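Local atomic coordinates of galactose mutarotase related enzyme (Lactobacillus casei, PDB entry 3Q1N), a protein that probably binds carbohydrates and interconverts sugar anomers as an aldose 1-epimerase-like isomerase. Residues Ile48-Gly54 with Met70-Ala76; Pro177-Gly183 with Leu260-Ala264. All blocks are in the same frame, centred on the assembly; numbering follows the deposited sequence. Where two conformers were deposited one is given.

Contact 1: Ile48-Gly54 with Met70-Ala76; sequences ILFPSIG and MSQHGFA. With NO3 (nitrate ion), chain C; NO3 (nitrate ion), chain D.
One face of the F75 ring takes P51 CD, which sits 3.5 Å from the ring centroid and 19° off the normal, a CH-pi contact; F50 O lies farther off over the same face, toward the rim. The proline is held from two sides, because its CB lies 3.8 Å above the centre of the F50 ring. With CG between the backbone N and the carbonyl carbon (chi1 57°), the F75 ring is placed against P51, and the two side chains meet at about a right angle. The H73 ring carries Q72 CG over one face, while the nitrogen of a nitrate ion lies in its plane, at the edge. ND1 of H73 donates to O1 of that ion (2.6 Å), and G54 N grips the same oxygen at 2.8 Å, so both segments hold the ion. A second nitrate accepts from Q72 NE2.

F50 O accepts from F75 N (2.9 Å) and from A76 N (3.1 Å), the latter closer to the carbonyl plane; this carbonyl belongs to the cis peptide preceding P51. At the other end H73 N reaches G54 O (3.0 Å), approaching from above the carbonyl plane. Between them, G74 closes the type II turn begun at S71; a CB on it would fall 2.4 Å from F50 O, consistent with glycine here. One water links I48 O, F50 N and H73 O; a second bridges G54 O and S71 O.

A76 CB packs against F50 CB, and L49, next to H143, flanks the nitrate beside H73. The nitrates, probably from the crystallisation liquor, only hint at a pocket, but QHGFA folded against the loop after strand 48-49 is consistent with the sugar site of an aldose 1-epimerase.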
loop_
_atom_site.group_PDB
_atom_site.type_symbol
_atom_site.label_atom_id
_atom_site.label_comp_id
_atom_site.label_asym_id
_atom_site.label_seq_id
_atom_site.Cartn_x
_atom_site.Cartn_y
_atom_site.Cartn_z
ATOM N N ILE A 48 -3.542 -5.552 -1.516
ATOM C CA ILE A 48 -2.966 -5.040 -2.742
ATOM C C ILE A 48 -3.996 -4.160 -3.427
ATOM O O ILE A 48 -5.196 -4.519 -3.476
ATOM C CB ILE A 48 -2.517 -6.198 -3.680
ATOM C CG1 ILE A 48 -1.365 -6.960 -3.029
ATOM C CG2 ILE A 48 -2.079 -5.614 -5.074
ATOM C CD1 ILE A 48 -0.935 -8.266 -3.779
ATOM N N LEU A 49 -3.539 -3.026 -3.949
ATOM C CA LEU A 49 -4.384 -1.996 -4.587
ATOM C C LEU A 49 -4.021 -1.952 -6.068
ATOM O O LEU A 49 -2.958 -1.483 -6.434
ATOM C CB LEU A 49 -4.147 -0.635 -3.924
ATOM C CG LEU A 49 -4.134 -0.558 -2.398
ATOM C CD1 LEU A 49 -3.789 0.879 -1.969
ATOM C CD2 LEU A 49 -5.457 -1.008 -1.802
ATOM N N PHE A 50 -4.896 -2.480 -6.919
ATOM C CA PHE A 50 -4.649 -2.468 -8.372
ATOM C C PHE A 50 -5.985 -2.653 -9.069
ATOM O O PHE A 50 -6.780 -3.425 -8.611
ATOM C CB PHE A 50 -3.731 -3.633 -8.786
ATOM C CG PHE A 50 -3.576 -3.815 -10.288
ATOM C CD1 PHE A 50 -2.565 -3.137 -10.975
ATOM C CD2 PHE A 50 -4.421 -4.675 -11.013
ATOM C CE1 PHE A 50 -2.381 -3.289 -12.334
ATOM C CE2 PHE A 50 -4.229 -4.851 -12.397
ATOM C CZ PHE A 50 -3.209 -4.151 -13.056
ATOM N N PRO A 51 -6.215 -1.940 -10.184
ATOM C CA PRO A 51 -5.406 -0.955 -10.894
ATOM C C PRO A 51 -5.652 0.499 -10.460
ATOM O O PRO A 51 -5.241 1.424 -11.160
ATOM C CB PRO A 51 -5.804 -1.181 -12.356
ATOM C CG PRO A 51 -7.229 -1.537 -12.270
ATOM C CD PRO A 51 -7.399 -2.327 -10.974
ATOM N N SER A 52 -6.354 0.693 -9.350
ATOM C CA SER A 52 -6.594 2.022 -8.783
ATOM C C SER A 52 -6.231 1.993 -7.284
ATOM O O SER A 52 -6.399 0.963 -6.631
ATOM C CB SER A 52 -8.070 2.353 -8.960
ATOM O OG SER A 52 -8.371 3.687 -8.656
ATOM N N ILE A 53 -5.766 3.111 -6.775
ATOM C CA ILE A 53 -5.537 3.345 -5.359
ATOM C C ILE A 53 -6.610 4.290 -4.869
ATOM O O ILE A 53 -6.886 5.317 -5.477
ATOM C CB ILE A 53 -4.121 3.935 -5.171
ATOM C CG1 ILE A 53 -3.054 2.881 -5.482
ATOM C CG2 ILE A 53 -3.943 4.504 -3.724
ATOM C CD1 ILE A 53 -1.623 3.540 -5.650
ATOM N N GLY A 54 -7.252 3.958 -3.757
ATOM C CA GLY A 54 -8.243 4.868 -3.226
ATOM C C GLY A 54 -9.526 4.914 -4.018
ATOM O O GLY A 54 -9.867 3.973 -4.731
HETATM N N MSE A 70 -15.373 1.899 -11.585
HETATM C CA MSE A 70 -14.200 1.433 -10.842
HETATM C C MSE A 70 -14.501 1.441 -9.362
HETATM O O MSE A 70 -15.008 2.426 -8.808
HETATM C CB MSE A 70 -12.953 2.241 -11.117
HETATM C CG MSE A 70 -11.677 1.783 -10.377
HETATM SE SE MSE A 70 -11.194 -0.067 -10.718
HETATM C CE MSE A 70 -11.028 0.087 -12.652
ATOM N N SER A 71 -14.148 0.335 -8.723
ATOM C CA SER A 71 -14.378 0.168 -7.307
ATOM C C SER A 71 -13.274 0.877 -6.522
ATOM O O SER A 71 -12.153 1.013 -7.013
ATOM C CB SER A 71 -14.431 -1.302 -6.926
ATOM O OG SER A 71 -13.486 -2.062 -7.672
ATOM N N GLN A 72 -13.610 1.318 -5.322
ATOM C CA GLN A 72 -12.608 1.853 -4.405
ATOM C C GLN A 72 -11.561 0.759 -4.107
ATOM O O GLN A 72 -11.904 -0.393 -3.976
ATOM C CB GLN A 72 -13.324 2.318 -3.112
ATOM C CG GLN A 72 -12.407 2.888 -2.048
ATOM C CD GLN A 72 -13.192 3.378 -0.818
ATOM O OE1 GLN A 72 -14.425 3.184 -0.732
ATOM N NE2 GLN A 72 -12.488 4.039 0.107
ATOM N N HIS A 73 -10.295 1.145 -4.006
ATOM C CA HIS A 73 -9.154 0.283 -3.766
ATOM C C HIS A 73 -8.858 -0.669 -4.962
ATOM O O HIS A 73 -8.081 -1.612 -4.813
ATOM C CB HIS A 73 -9.322 -0.596 -2.484
ATOM C CG HIS A 73 -9.919 0.100 -1.300
ATOM N ND1 HIS A 73 -9.234 1.044 -0.564
ATOM C CD2 HIS A 73 -11.119 -0.068 -0.682
ATOM C CE1 HIS A 73 -10.006 1.464 0.430
ATOM N NE2 HIS A 73 -11.154 0.794 0.393
ATOM N N GLY A 74 -9.475 -0.445 -6.117
ATOM C CA GLY A 74 -9.246 -1.319 -7.262
ATOM C C GLY A 74 -10.013 -2.632 -7.105
ATOM O O GLY A 74 -11.081 -2.670 -6.477
ATOM N N PHE A 75 -9.520 -3.676 -7.750
ATOM C CA PHE A 75 -10.181 -4.967 -7.716
ATOM C C PHE A 75 -9.295 -6.212 -7.584
ATOM O O PHE A 75 -9.818 -7.308 -7.386
ATOM C CB PHE A 75 -11.106 -5.132 -8.933
ATOM C CG PHE A 75 -10.426 -4.992 -10.240
ATOM C CD1 PHE A 75 -9.505 -5.915 -10.650
ATOM C CD2 PHE A 75 -10.732 -3.924 -11.108
ATOM C CE1 PHE A 75 -8.867 -5.780 -11.847
ATOM C CE2 PHE A 75 -10.104 -3.810 -12.338
ATOM C CZ PHE A 75 -9.155 -4.748 -12.701
ATOM N N ALA A 76 -7.978 -6.056 -7.608
ATOM C CA ALA A 76 -7.071 -7.222 -7.459
ATOM C C ALA A 76 -7.327 -7.911 -6.097
ATOM O O ALA A 76 -7.200 -9.116 -5.965
ATOM C CB ALA A 76 -5.601 -6.806 -7.600
HETATM N N NO3 C . -6.619 2.748 -0.640
HETATM O O1 NO3 C . -7.150 2.075 -1.728
HETATM O O2 NO3 C . -5.676 3.742 -0.750
HETATM O O3 NO3 C . -7.091 2.470 0.615
HETATM N N NO3 D . -9.291 5.235 0.485
HETATM O O1 NO3 D . -8.279 6.147 0.388
HETATM O O2 NO3 D . -9.620 4.683 1.705
HETATM O O3 NO3 D . -9.967 4.869 -0.643
HETATM O O HOH W 1 -7.048 -4.099 -5.330
HETATM O O HOH W 2 -10.783 3.521 -7.338
#

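Contact 2: Pro177-Gly183 with Leu260-Ala264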
loop_
_atom_site.group_PDB
_atom_site.type_symbol
_atom_site.label_atom_id
_atom_site.label_comp_id
_atom_site.label_asym_id
_atom_site.label_seq_id
_atom_site.Cartn_x
_atom_site.Cartn_y
_atom_site.Cartn_z
ATOM N N PRO A 177 -12.626 16.101 -0.846
ATOM C CA PRO A 177 -13.155 15.542 0.392
ATOM C C PRO A 177 -12.483 14.219 0.685
ATOM O O PRO A 177 -12.210 13.463 -0.240
ATOM C CB PRO A 177 -14.615 15.240 0.041
ATOM C CG PRO A 177 -14.575 14.948 -1.376
ATOM C CD PRO A 177 -13.449 15.709 -1.987
ATOM N N VAL A 178 -12.177 13.959 1.948
ATOM C CA VAL A 178 -11.499 12.725 2.297
ATOM C C VAL A 178 -12.305 11.536 1.732
ATOM O O VAL A 178 -13.546 11.534 1.806
ATOM C CB VAL A 178 -11.253 12.630 3.838
ATOM C CG1 VAL A 178 -12.579 12.639 4.625
ATOM C CG2 VAL A 178 -10.412 11.423 4.175
ATOM N N PRO A 179 -11.608 10.542 1.126
ATOM C CA PRO A 179 -10.164 10.340 0.912
ATOM C C PRO A 179 -9.641 10.747 -0.490
ATOM O O PRO A 179 -8.623 10.252 -0.942
ATOM C CB PRO A 179 -10.023 8.819 1.100
ATOM C CG PRO A 179 -11.329 8.287 0.450
ATOM C CD PRO A 179 -12.368 9.394 0.606
ATOM N N PHE A 180 -10.340 11.636 -1.173
ATOM C CA PHE A 180 -9.874 12.173 -2.458
ATOM C C PHE A 180 -8.831 13.267 -2.223
ATOM O O PHE A 180 -8.820 13.913 -1.204
ATOM C CB PHE A 180 -11.002 12.800 -3.275
ATOM C CG PHE A 180 -12.087 11.824 -3.716
ATOM C CD1 PHE A 180 -13.195 11.577 -2.946
ATOM C CD2 PHE A 180 -11.969 11.173 -4.924
ATOM C CE1 PHE A 180 -14.176 10.693 -3.386
ATOM C CE2 PHE A 180 -12.948 10.323 -5.395
ATOM C CZ PHE A 180 -14.058 10.066 -4.615
ATOM N N ARG A 181 -8.009 13.503 -3.228
ATOM C CA ARG A 181 -7.100 14.659 -3.260
ATOM C C ARG A 181 -7.776 15.956 -3.717
ATOM O O ARG A 181 -8.688 15.929 -4.551
ATOM C CB ARG A 181 -5.913 14.351 -4.178
ATOM C CG ARG A 181 -5.086 13.134 -3.733
ATOM C CD ARG A 181 -3.799 12.972 -4.516
ATOM N NE ARG A 181 -4.051 12.888 -5.947
ATOM C CZ ARG A 181 -3.852 13.831 -6.842
ATOM N NH1 ARG A 181 -3.479 15.070 -6.490
ATOM N NH2 ARG A 181 -4.119 13.557 -8.109
ATOM N N ASN A 182 -7.269 17.073 -3.203
ATOM C CA ASN A 182 -7.719 18.389 -3.627
ATOM C C ASN A 182 -6.870 19.010 -4.735
ATOM O O ASN A 182 -7.252 20.061 -5.218
ATOM C CB ASN A 182 -7.811 19.353 -2.423
ATOM C CG ASN A 182 -6.460 19.749 -1.845
ATOM O OD1 ASN A 182 -5.419 19.410 -2.357
ATOM N ND2 ASN A 182 -6.487 20.539 -0.756
ATOM N N GLY A 183 -5.741 18.383 -5.096
ATOM C CA GLY A 183 -4.820 18.890 -6.116
ATOM C C GLY A 183 -3.576 19.666 -5.674
ATOM O O GLY A 183 -2.773 20.057 -6.550
ATOM N N LEU A 260 -1.965 7.381 -7.137
ATOM C CA LEU A 260 -2.617 8.301 -6.195
ATOM C C LEU A 260 -4.116 8.210 -6.327
ATOM O O LEU A 260 -4.644 7.953 -7.423
ATOM C CB LEU A 260 -2.212 9.730 -6.519
ATOM C CG LEU A 260 -0.750 10.171 -6.298
ATOM C CD1 LEU A 260 -0.478 11.508 -6.904
ATOM C CD2 LEU A 260 -0.461 10.121 -4.809
ATOM N N PRO A 261 -4.842 8.446 -5.215
ATOM C CA PRO A 261 -6.292 8.591 -5.348
ATOM C C PRO A 261 -6.641 9.707 -6.318
ATOM O O PRO A 261 -5.848 10.611 -6.553
ATOM C CB PRO A 261 -6.729 9.013 -3.932
ATOM C CG PRO A 261 -5.553 8.584 -3.026
ATOM C CD PRO A 261 -4.355 8.727 -3.851
ATOM N N ASP A 262 -7.858 9.699 -6.857
ATOM C CA ASP A 262 -8.264 10.740 -7.741
ATOM C C ASP A 262 -8.255 12.121 -7.066
ATOM O O ASP A 262 -8.524 12.277 -5.866
ATOM C CB ASP A 262 -9.691 10.497 -8.221
ATOM C CG ASP A 262 -9.791 9.851 -9.606
ATOM O OD1 ASP A 262 -8.848 9.964 -10.443
ATOM O OD2 ASP A 262 -10.867 9.273 -9.872
ATOM N N GLN A 263 -7.961 13.122 -7.889
ATOM C CA GLN A 263 -8.238 14.518 -7.549
ATOM C C GLN A 263 -9.731 14.759 -7.755
ATOM O O GLN A 263 -10.266 14.445 -8.798
ATOM C CB GLN A 263 -7.431 15.472 -8.434
ATOM C CG GLN A 263 -7.800 16.918 -8.142
ATOM C CD GLN A 263 -6.865 17.960 -8.730
ATOM O OE1 GLN A 263 -5.769 17.646 -9.247
ATOM N NE2 GLN A 263 -7.298 19.225 -8.676
ATOM N N ALA A 264 -10.390 15.330 -6.742
ATOM C CA ALA A 264 -11.847 15.569 -6.753
ATOM C C ALA A 264 -12.305 16.332 -7.995
ATOM O O ALA A 264 -11.655 17.248 -8.473
ATOM C CB ALA A 264 -12.258 16.357 -5.507
HETATM O O HOH W 3 -4.612 10.896 -9.195
HETATM O O HOH W 4 -4.138 15.607 -10.116
#
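L260 meets R181 at about a right angle: its CB packs 3.7 Å from R181 NE, and its CD1 lies over one face of the guanidinium, 3.9 Å above the plane. P261 follows, with its ring CB against P179 O and its own carbonyl O accepting from R181 NE (3.0 Å, 155° at the hydrogen). The bend of the arginine chain at chi3 (-56°) folds the group back to that carbonyl. A water completes a small ring by joining P261 O to R181 NH2.

D262 turns its carbonyl inward, where R181 N donates to it at 3.0 Å; the same oxygen lies in plane at the edge of the F180 ring. Its carboxylate, nearly coplanar with that ring, is instead held by N57 N. Q263 puts CB on the guanidinium face opposite L260, 3.8 Å from R181 NH2. Its extended chain then runs to G183, where CD sits 3.4 Å from G183 CA, and a second water ties OE1 to R181 NH2. A264 N completes the single beta bridge between R181 and Q263, reaching R181 O at 2.8 Å in an almost straight bond (170°), and A264 CB touches P177 CD.

A leucine at R181 would probably leave P261 O without its NE donor, take NH2 from both waters and remove the flat surface on which Q263 CB rests. R181 NH2 stays 6.4 Å from D262 OD1, too far for a direct ion pair across the contact; R181 thus serves here as a donor to backbone and water, with apolar groups on its faces.

From the N terminus, strand 48-49 opens contact 1, and the chain runs out through strands 60-63 and 66-69 before 70-76 returns to close this short loop. Contact 2 follows in series, neither nested in nor crossing the first: 177-183 waits 76 residues for 260-264, which emerges from strand 251-258. That strand and 48-49 both pair with strand 136-147, so one segment of each contact leads from the same sheet; strand 181-182 lies outside it, N182 bonding to G174. The contacts touch directly, I53 O lying 4.0 Å from P261 CB. From inside the loop of contact 1, N57 ND2 bonds to Q263 O, while K55 packs on P179 and F180.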